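Local coordinates for protein gamma-glutamyltransferase 1 Threonine peptidase. MEROPS family T03 (Pseudomonas nitroreducens, PDB 7D9E) that forms the large subunit of an Ntn-clan enzyme that transfers gamma-glutamyl groups to acceptors, a transpeptidation linked to theanine synthesis, at residues I114-L117 and S118-G121; Y168-R171 and Q172-I175. One frame throughout, in Å; residues are numbered along the deposited sequence.

Interaction 1: I114-L117 and S118-G121; sequences IENL and SLVG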
loop_
_atom_site.group_PDB
_atom_site.type_symbol
_atom_site.label_atom_id
_atom_site.label_comp_id
_atom_site.label_asym_id
_atom_site.label_seq_id
_atom_site.Cartn_x
_atom_site.Cartn_y
_atom_site.Cartn_z
ATOM N N ILE A 114 6.016 1.604 -24.265
ATOM C CA ILE A 114 4.793 1.365 -25.019
ATOM C C ILE A 114 3.627 1.738 -24.113
ATOM O O ILE A 114 3.509 1.220 -22.999
ATOM C CB ILE A 114 4.699 -0.096 -25.474
ATOM C CG1 ILE A 114 5.785 -0.411 -26.498
ATOM C CG2 ILE A 114 3.324 -0.362 -26.073
ATOM C CD1 ILE A 114 5.942 -1.887 -26.784
ATOM N N GLU A 115 2.771 2.642 -24.584
ATOM C CA GLU A 115 1.681 3.153 -23.765
ATOM C C GLU A 115 0.847 2.022 -23.183
ATOM O O GLU A 115 0.264 1.217 -23.915
ATOM C CB GLU A 115 0.800 4.067 -24.620
ATOM C CG GLU A 115 0.190 3.378 -25.830
ATOM N N ASN A 116 0.810 1.957 -21.855
ATOM C CA ASN A 116 -0.088 1.107 -21.085
ATOM C C ASN A 116 0.259 -0.373 -21.145
ATOM O O ASN A 116 -0.493 -1.179 -20.593
ATOM C CB ASN A 116 -1.553 1.291 -21.526
ATOM C CG ASN A 116 -2.108 2.642 -21.146
ATOM O OD1 ASN A 116 -1.498 3.383 -20.370
ATOM N ND2 ASN A 116 -3.255 2.992 -21.723
ATOM N N LEU A 117 1.362 -0.767 -21.789
ATOM C CA LEU A 117 1.696 -2.192 -21.832
ATOM C C LEU A 117 2.034 -2.744 -20.446
ATOM O O LEU A 117 1.808 -3.933 -20.170
ATOM C CB LEU A 117 2.850 -2.440 -22.802
ATOM C CG LEU A 117 3.139 -3.907 -23.097
ATOM C CD1 LEU A 117 1.970 -4.604 -23.786
ATOM C CD2 LEU A 117 4.391 -3.999 -23.970
ATOM N N SER A 118 2.574 -1.916 -19.561
ATOM C CA SER A 118 2.848 -2.334 -18.191
ATOM C C SER A 118 1.659 -2.101 -17.270
ATOM O O SER A 118 1.766 -2.342 -16.063
ATOM C CB SER A 118 4.078 -1.582 -17.680
ATOM O OG SER A 118 3.828 -0.185 -17.626
ATOM N N LEU A 119 0.519 -1.646 -17.810
ATOM C CA LEU A 119 -0.653 -1.396 -16.979
ATOM C C LEU A 119 -1.887 -2.191 -17.359
ATOM O O LEU A 119 -2.736 -2.445 -16.495
ATOM C CB LEU A 119 -1.025 0.089 -17.024
ATOM C CG LEU A 119 -0.087 1.042 -16.283
ATOM C CD1 LEU A 119 -0.503 2.469 -16.599
ATOM C CD2 LEU A 119 -0.136 0.779 -14.804
ATOM N N VAL A 120 -2.019 -2.581 -18.624
ATOM C CA VAL A 120 -3.237 -3.193 -19.143
ATOM C C VAL A 120 -2.863 -4.499 -19.821
ATOM O O VAL A 120 -1.961 -4.519 -20.657
ATOM C CB VAL A 120 -3.941 -2.271 -20.151
ATOM C CG1 VAL A 120 -5.162 -2.970 -20.730
ATOM C CG2 VAL A 120 -4.298 -0.952 -19.459
ATOM N N GLY A 121 -3.545 -5.577 -19.460
ATOM C CA GLY A 121 -3.351 -6.852 -20.124
ATOM C C GLY A 121 -2.375 -7.753 -19.385
ATOM O O GLY A 121 -1.807 -7.410 -18.345
HETATM O O HOH W 1 0.178 -6.006 -21.051
#
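N116 and V120 meet mainly through the backbone. The carbonyl oxygen of N116 accepts two hydrogen bonds, from L119 N at 3.0 Å and V120 N at 2.9 Å. They reach it differently: V120 N lies nearly in line with the C=O (163° at the oxygen), whereas L119 N stands above the carbonyl plane, at 108° to the C=O bond, away from a lone pair. L117 and S118 have the backbone angles of a type I turn. A type II turn precedes it, from I114 to L117; N116 takes its third position, where phi is positive, a conformation asparagine tolerates well. Positive phi recurs at G121, whose lack of a CB avoids a clash with the preceding carbonyl oxygen.

Water adds a second polar link, donating to L117 O at 2.8 Å and to V120 O at 2.6 Å, bridging two carbonyls that cannot bond directly.

Nonpolar contacts are few. CG1 of V120 is anti to the backbone N (chi1 177°), which leaves CG2 as the branch resting against N116 CB at 4.1 Å. The CD1 methyl of L119 passes N116 OD1 at 4.0 Å.

Outward, N116 and V120 lean on L177 of helix 165-178, L117 and S118 on Y106. S118 OG hydrogen-bonds D42 OD1 of the other chain, and L119, its side chain about 8 Å from the bound DON, packs on D39 of that chain. With two donors and a water holding its carbonyls, backbone chemistry shapes this loop, leaving N116 and V120 to pack on the helix and S118 and L119 to meet the other chain.

Interaction 2: Y168-R171 and Q172-I175; sequences YQYR and QDAI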
loop_
_atom_site.group_PDB
_atom_site.type_symbol
_atom_site.label_atom_id
_atom_site.label_comp_id
_atom_site.label_asym_id
_atom_site.label_seq_id
_atom_site.Cartn_x
_atom_site.Cartn_y
_atom_site.Cartn_z
ATOM N N TYR A 168 -17.877 2.227 -7.964
ATOM C CA TYR A 168 -18.319 2.310 -9.344
ATOM C C TYR A 168 -17.536 3.366 -10.115
ATOM O O TYR A 168 -17.195 3.162 -11.287
ATOM C CB TYR A 168 -19.812 2.609 -9.389
ATOM C CG TYR A 168 -20.373 2.713 -10.789
ATOM C CD1 TYR A 168 -20.476 1.583 -11.594
ATOM C CD2 TYR A 168 -20.766 3.921 -11.298
ATOM C CE1 TYR A 168 -21.016 1.681 -12.866
ATOM C CE2 TYR A 168 -21.299 4.022 -12.592
ATOM C CZ TYR A 168 -21.403 2.883 -13.344
ATOM O OH TYR A 168 -21.930 2.965 -14.624
ATOM N N GLN A 169 -17.260 4.514 -9.489
ATOM C CA GLN A 169 -16.445 5.519 -10.162
ATOM C C GLN A 169 -15.057 4.994 -10.516
ATOM O O GLN A 169 -14.548 5.271 -11.607
ATOM C CB GLN A 169 -16.353 6.783 -9.310
ATOM C CG GLN A 169 -17.698 7.477 -9.142
ATOM C CD GLN A 169 -18.340 7.858 -10.477
ATOM O OE1 GLN A 169 -17.674 8.369 -11.388
ATOM N NE2 GLN A 169 -19.627 7.583 -10.602
ATOM N N TYR A 170 -14.420 4.241 -9.611
ATOM C CA TYR A 170 -13.154 3.611 -9.973
ATOM C C TYR A 170 -13.327 2.618 -11.102
ATOM O O TYR A 170 -12.461 2.509 -11.979
ATOM C CB TYR A 170 -12.515 2.940 -8.761
ATOM C CG TYR A 170 -12.239 3.927 -7.655
ATOM C CD1 TYR A 170 -11.740 5.191 -7.946
ATOM C CD2 TYR A 170 -12.473 3.606 -6.337
ATOM C CE1 TYR A 170 -11.483 6.108 -6.950
ATOM C CE2 TYR A 170 -12.217 4.526 -5.323
ATOM C CZ TYR A 170 -11.723 5.770 -5.641
ATOM O OH TYR A 170 -11.469 6.682 -4.640
ATOM N N ARG A 171 -14.441 1.874 -11.102
ATOM C CA ARG A 171 -14.725 0.969 -12.206
ATOM C C ARG A 171 -14.766 1.712 -13.535
ATOM O O ARG A 171 -14.205 1.245 -14.535
ATOM C CB ARG A 171 -16.033 0.211 -11.959
ATOM C CG ARG A 171 -16.187 -1.037 -12.843
ATOM C CD ARG A 171 -17.615 -1.414 -13.096
ATOM N NE ARG A 171 -18.234 -0.529 -14.069
ATOM C CZ ARG A 171 -19.266 -0.844 -14.837
ATOM N NH1 ARG A 171 -19.809 -2.057 -14.752
ATOM N NH2 ARG A 171 -19.739 0.026 -15.721
ATOM N N GLN A 172 -15.395 2.896 -13.562
ATOM C CA GLN A 172 -15.493 3.659 -14.798
ATOM C C GLN A 172 -14.120 4.124 -15.254
ATOM O O GLN A 172 -13.837 4.141 -16.453
ATOM C CB GLN A 172 -16.420 4.864 -14.597
ATOM C CG GLN A 172 -17.846 4.474 -14.219
ATOM C CD GLN A 172 -18.429 3.480 -15.192
ATOM O OE1 GLN A 172 -18.319 2.277 -14.988
ATOM N NE2 GLN A 172 -19.058 3.976 -16.249
ATOM N N ASP A 173 -13.276 4.534 -14.309
ATOM C CA ASP A 173 -11.914 4.920 -14.643
ATOM C C ASP A 173 -11.167 3.743 -15.251
ATOM O O ASP A 173 -10.439 3.898 -16.239
ATOM C CB ASP A 173 -11.177 5.365 -13.377
ATOM C CG ASP A 173 -11.753 6.626 -12.761
ATOM O OD1 ASP A 173 -12.322 7.459 -13.492
ATOM O OD2 ASP A 173 -11.638 6.770 -11.525
ATOM N N ALA A 174 -11.338 2.555 -14.674
ATOM C CA ALA A 174 -10.637 1.384 -15.186
ATOM C C ALA A 174 -11.135 1.031 -16.578
ATOM O O ALA A 174 -10.341 0.698 -17.466
ATOM C CB ALA A 174 -10.840 0.201 -14.242
ATOM N N ILE A 175 -12.449 1.106 -16.791
ATOM C CA ILE A 175 -13.003 0.805 -18.108
ATOM C C ILE A 175 -12.434 1.752 -19.155
ATOM O O ILE A 175 -12.137 1.346 -20.284
ATOM C CB ILE A 175 -14.535 0.863 -18.056
ATOM C CG1 ILE A 175 -15.069 -0.382 -17.367
ATOM C CG2 ILE A 175 -15.094 0.942 -19.454
ATOM C CD1 ILE A 175 -16.484 -0.215 -16.871
#
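R171 grips Q172 side-on: NE and NH2 both donate to the single acceptor Q172 OE1, at 3.0 and 2.8 Å. The oxygen sits at the edge of the guanidinium, in its plane, and the amide is turned only 26° from that plane. Arginine suits the place because one flat group can bond at its rim and pack on its faces. I175 CD1 lies over one face of the R171 guanidinium, 3.3 Å from its NE, and Y168 CE1 approaches from the opposite side.

The ring of Y168 also holds the glutamine. Its plane is 13° from that of the Q172 amide, which stacks on it, and Q172 CG makes a CH-pi contact 4.1 Å from the ring centroid. The bend of Q172 at chi2 (-53°) brings the amide over the ring, and the last torsion then turns OE1 to the arginine.

Further out, R171 NH1 bonds the carbonyls of F188 and G189, while F184 packs on R171 and I175. Beneath it all, regular i to i+4 bonds such as Q172 N to Y168 O (2.9 Å) set the spacing, as expected of one continuous alpha-helix, 165-178, with side chains interlocking along its surface.

How the interactions relate
Along the chain the two contacts come in series, neither nested nor crossed. Past strand 87-93 of the antiparallel sheet, interaction 1 is a pair of successive tight turns within the long loop that runs to helix 130-141. The chain then passes through helices 130-141 and 146-159 and the short strand 161-162 before interaction 2 appears within helix 165-178; being a pair of helical turns, it closes no loop. The centres of interaction 1 and interaction 2 are about 17 Å apart, and the two do not touch. The connection is the end of that helix: L177 and F178, just beyond 172-175, meet the loop 114-121. Both regions also border the other chain, so together they tie loop and helix to the subunit interface.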